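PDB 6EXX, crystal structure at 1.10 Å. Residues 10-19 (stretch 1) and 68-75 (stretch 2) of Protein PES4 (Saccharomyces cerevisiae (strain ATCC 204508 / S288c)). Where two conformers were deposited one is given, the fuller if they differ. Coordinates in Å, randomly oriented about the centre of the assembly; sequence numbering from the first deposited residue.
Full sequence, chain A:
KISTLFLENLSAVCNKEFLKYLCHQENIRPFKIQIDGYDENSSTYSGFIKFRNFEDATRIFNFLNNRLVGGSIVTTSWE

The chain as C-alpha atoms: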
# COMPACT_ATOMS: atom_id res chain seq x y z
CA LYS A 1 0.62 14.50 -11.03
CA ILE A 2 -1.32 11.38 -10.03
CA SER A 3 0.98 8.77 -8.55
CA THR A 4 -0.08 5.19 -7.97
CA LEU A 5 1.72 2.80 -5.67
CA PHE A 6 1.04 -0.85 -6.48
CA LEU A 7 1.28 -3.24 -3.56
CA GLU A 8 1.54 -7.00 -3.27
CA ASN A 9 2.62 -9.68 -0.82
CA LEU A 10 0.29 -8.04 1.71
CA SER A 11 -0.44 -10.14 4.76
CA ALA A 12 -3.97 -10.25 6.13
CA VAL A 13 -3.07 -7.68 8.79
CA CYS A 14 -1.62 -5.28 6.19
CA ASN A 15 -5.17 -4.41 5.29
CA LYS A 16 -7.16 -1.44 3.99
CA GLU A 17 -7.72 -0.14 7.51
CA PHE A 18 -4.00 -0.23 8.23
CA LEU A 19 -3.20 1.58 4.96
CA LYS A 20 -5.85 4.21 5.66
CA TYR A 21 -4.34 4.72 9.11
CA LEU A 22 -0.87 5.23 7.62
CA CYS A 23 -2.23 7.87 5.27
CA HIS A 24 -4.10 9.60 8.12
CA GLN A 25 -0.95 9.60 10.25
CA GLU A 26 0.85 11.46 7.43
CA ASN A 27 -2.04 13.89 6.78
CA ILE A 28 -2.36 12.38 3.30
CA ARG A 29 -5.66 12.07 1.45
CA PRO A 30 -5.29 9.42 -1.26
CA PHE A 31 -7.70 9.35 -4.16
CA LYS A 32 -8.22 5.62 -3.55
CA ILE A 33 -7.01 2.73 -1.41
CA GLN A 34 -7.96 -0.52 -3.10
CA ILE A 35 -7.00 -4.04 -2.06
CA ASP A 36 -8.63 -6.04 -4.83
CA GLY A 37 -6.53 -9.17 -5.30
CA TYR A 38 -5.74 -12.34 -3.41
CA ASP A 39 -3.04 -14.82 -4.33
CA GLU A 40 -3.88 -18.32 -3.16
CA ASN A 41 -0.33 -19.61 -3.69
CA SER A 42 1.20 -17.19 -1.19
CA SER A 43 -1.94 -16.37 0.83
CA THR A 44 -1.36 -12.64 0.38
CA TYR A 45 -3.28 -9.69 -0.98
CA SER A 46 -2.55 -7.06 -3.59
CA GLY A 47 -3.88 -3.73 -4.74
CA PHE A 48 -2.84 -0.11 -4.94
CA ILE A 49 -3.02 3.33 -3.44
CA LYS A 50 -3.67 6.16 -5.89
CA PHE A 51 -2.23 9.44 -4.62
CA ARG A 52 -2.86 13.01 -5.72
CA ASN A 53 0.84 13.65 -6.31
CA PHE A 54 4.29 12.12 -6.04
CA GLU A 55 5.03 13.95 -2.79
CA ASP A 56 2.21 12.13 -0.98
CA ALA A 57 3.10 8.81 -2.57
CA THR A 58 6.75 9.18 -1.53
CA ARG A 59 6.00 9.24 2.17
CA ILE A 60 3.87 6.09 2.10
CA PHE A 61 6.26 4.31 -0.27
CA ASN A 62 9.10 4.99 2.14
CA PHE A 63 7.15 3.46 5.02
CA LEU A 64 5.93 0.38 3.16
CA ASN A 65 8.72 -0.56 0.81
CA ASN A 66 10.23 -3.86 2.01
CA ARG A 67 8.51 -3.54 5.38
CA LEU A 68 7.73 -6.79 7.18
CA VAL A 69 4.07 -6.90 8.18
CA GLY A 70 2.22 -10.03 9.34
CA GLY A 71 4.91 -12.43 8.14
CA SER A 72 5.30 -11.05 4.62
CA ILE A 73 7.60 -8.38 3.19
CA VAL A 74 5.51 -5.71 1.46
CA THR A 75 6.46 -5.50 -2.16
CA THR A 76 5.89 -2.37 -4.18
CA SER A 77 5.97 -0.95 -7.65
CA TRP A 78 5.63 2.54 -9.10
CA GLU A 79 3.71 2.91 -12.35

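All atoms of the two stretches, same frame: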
# COMPACT_ATOMS: atom_id res chain seq x y z
N LEU A 10 0.89 -8.61 0.51
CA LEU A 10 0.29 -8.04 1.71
C LEU A 10 -0.32 -9.14 2.57
O LEU A 10 -1.22 -9.87 2.15
CB LEU A 10 -0.81 -7.04 1.36
CG LEU A 10 -0.41 -5.90 0.43
CD1 LEU A 10 -1.59 -4.98 0.23
CD2 LEU A 10 0.81 -5.16 0.96
N SER A 11 0.17 -9.26 3.79
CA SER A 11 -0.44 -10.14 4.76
C SER A 11 -1.86 -9.68 5.08
O SER A 11 -2.27 -8.55 4.81
CB SER A 11 0.39 -10.14 6.03
OG SER A 11 0.36 -8.85 6.60
N ALA A 12 -2.63 -10.58 5.68
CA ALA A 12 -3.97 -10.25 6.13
C ALA A 12 -4.02 -9.01 7.02
O ALA A 12 -4.97 -8.22 6.93
CB ALA A 12 -4.60 -11.43 6.84
N VAL A 13 -3.03 -8.83 7.89
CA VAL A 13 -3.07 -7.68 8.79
C VAL A 13 -2.63 -6.38 8.12
O VAL A 13 -2.92 -5.30 8.62
CB VAL A 13 -2.31 -7.90 10.11
CG1 VAL A 13 -2.92 -9.07 10.89
CG2 VAL A 13 -0.86 -8.13 9.87
N CYS A 14 -1.98 -6.47 6.95
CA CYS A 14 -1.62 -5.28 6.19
C CYS A 14 -2.80 -4.92 5.29
O CYS A 14 -2.74 -5.03 4.05
CB CYS A 14 -0.36 -5.52 5.37
SG CYS A 14 0.35 -3.99 4.71
N ASN A 15 -3.88 -4.52 5.94
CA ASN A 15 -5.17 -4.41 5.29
C ASN A 15 -5.56 -2.96 4.98
O ASN A 15 -4.80 -2.03 5.21
CB ASN A 15 -6.24 -5.12 6.12
CG ASN A 15 -6.42 -4.56 7.52
OD1 ASN A 15 -5.93 -3.48 7.85
ND2 ASN A 15 -7.13 -5.29 8.36
N LYS A 16 -6.74 -2.77 4.41
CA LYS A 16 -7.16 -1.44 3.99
C LYS A 16 -7.19 -0.48 5.17
O LYS A 16 -6.81 0.69 5.05
CB LYS A 16 -8.53 -1.50 3.31
CG LYS A 16 -9.04 -0.14 2.85
CD LYS A 16 -10.39 -0.23 2.16
CE LYS A 16 -10.79 1.11 1.55
NZ LYS A 16 -12.19 1.14 1.04
N GLU A 17 -7.63 -0.97 6.32
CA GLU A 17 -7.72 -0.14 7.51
C GLU A 17 -6.34 0.32 7.96
O GLU A 17 -6.16 1.47 8.38
CB GLU A 17 -8.42 -0.91 8.62
CG GLU A 17 -9.91 -1.13 8.38
CD GLU A 17 -10.20 -2.04 7.20
OE1 GLU A 17 -9.54 -3.09 7.04
OE2 GLU A 17 -11.12 -1.71 6.42
N PHE A 18 -5.37 -0.57 7.88
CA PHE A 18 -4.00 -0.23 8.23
C PHE A 18 -3.46 0.83 7.26
O PHE A 18 -2.85 1.81 7.68
CB PHE A 18 -3.14 -1.49 8.17
CG PHE A 18 -1.69 -1.26 8.45
CD1 PHE A 18 -1.27 -0.73 9.66
CD2 PHE A 18 -0.74 -1.60 7.51
CE1 PHE A 18 0.07 -0.53 9.91
CE2 PHE A 18 0.61 -1.41 7.76
CZ PHE A 18 1.00 -0.88 8.96
N LEU A 19 -3.68 0.63 5.96
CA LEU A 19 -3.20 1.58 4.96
C LEU A 19 -3.85 2.94 5.12
O LEU A 19 -3.20 3.98 4.99
CB LEU A 19 -3.42 1.03 3.55
CG LEU A 19 -2.68 -0.26 3.23
CD1 LEU A 19 -3.09 -0.74 1.86
CD2 LEU A 19 -1.16 -0.12 3.33
N LEU A 68 8.32 -5.53 6.77
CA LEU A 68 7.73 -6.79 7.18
C LEU A 68 6.45 -6.49 7.96
O LEU A 68 6.47 -5.79 8.97
CB LEU A 68 8.69 -7.56 8.06
CG LEU A 68 8.15 -8.86 8.67
CD1 LEU A 68 7.92 -9.90 7.60
CD2 LEU A 68 9.11 -9.38 9.71
N VAL A 69 5.34 -7.05 7.50
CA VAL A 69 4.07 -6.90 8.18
C VAL A 69 3.37 -8.25 8.14
O VAL A 69 3.13 -8.79 7.07
CB VAL A 69 3.16 -5.83 7.52
CG1 VAL A 69 1.88 -5.67 8.30
CG2 VAL A 69 3.89 -4.48 7.38
N GLY A 70 3.02 -8.81 9.30
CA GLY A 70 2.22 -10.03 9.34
C GLY A 70 2.86 -11.23 8.65
O GLY A 70 2.16 -12.09 8.10
N GLY A 71 4.19 -11.29 8.67
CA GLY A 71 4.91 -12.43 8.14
C GLY A 71 5.37 -12.30 6.70
O GLY A 71 6.11 -13.17 6.25
N SER A 72 4.97 -11.23 6.02
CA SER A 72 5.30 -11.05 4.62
C SER A 72 5.91 -9.67 4.39
O SER A 72 5.47 -8.68 4.98
CB SER A 72 4.04 -11.20 3.77
OG SER A 72 3.52 -12.51 3.84
N ILE A 73 6.94 -9.63 3.55
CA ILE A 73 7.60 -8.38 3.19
C ILE A 73 6.79 -7.67 2.10
O ILE A 73 6.60 -8.21 1.01
CB ILE A 73 9.05 -8.65 2.72
CG1 ILE A 73 9.87 -9.24 3.88
CG2 ILE A 73 9.69 -7.38 2.20
CD1 ILE A 73 11.23 -9.76 3.47
N VAL A 74 6.30 -6.47 2.41
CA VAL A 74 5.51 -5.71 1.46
C VAL A 74 6.34 -5.37 0.25
O VAL A 74 7.45 -4.85 0.35
CB VAL A 74 4.98 -4.43 2.10
CG1 VAL A 74 4.24 -3.57 1.07
CG2 VAL A 74 4.09 -4.77 3.28
N THR A 75 5.77 -5.67 -0.91
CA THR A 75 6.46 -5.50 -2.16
C THR A 75 5.71 -4.46 -2.99
O THR A 75 4.48 -4.47 -3.08
CB THR A 75 6.58 -6.88 -2.79
OG1 THR A 75 7.31 -7.74 -1.88
CG2 THR A 75 7.29 -6.81 -4.11
O HOH W 1 2.65 -7.89 4.18

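Val 69 forms the apolar centre of the contact, burying more area against the other stretch than any other residue. Its CA-to-CB bond points toward stretch 1, and with chi1 in the t well its CG1 lies 3.7 Å from Cys 14 CB, 4.0 Å from Val 13 CG2 and 4.5 Å from Phe 18 CE2, the ring meeting the methyl obliquely. A compact branched side chain suits a spot shared by three apolar neighbours. Deeper in, Cys 14 SG packs 4.1 Å from Val 74 CG2. Leu 10 starts away from stretch 2, yet its m,t rotamer brings CD2 back to 3.8 Å from Val 74 CG1; all three of these residues are buried. In all, 331 Å² is covered, both sides summed.

Gly 70 CA sits 3.7 Å from Val 13 CG2. Its phi is positive, and a CB would clash with that methyl and with Ser 11 OG, so glycine fits. The polar edge centres on Ser 11, whose p rotamer directs OG to donate to Val 69 O at 2.8 Å, the single direct hydrogen bond between the stretches. The same OG weakly accepts from Cys 14 N (3.4 Å), tying the bond to its own type I turn. Water 1 accepts from Ser 11 N (2.9 Å) and lies 3.0 Å from Ser 72 O, one of several acceptors in its reach.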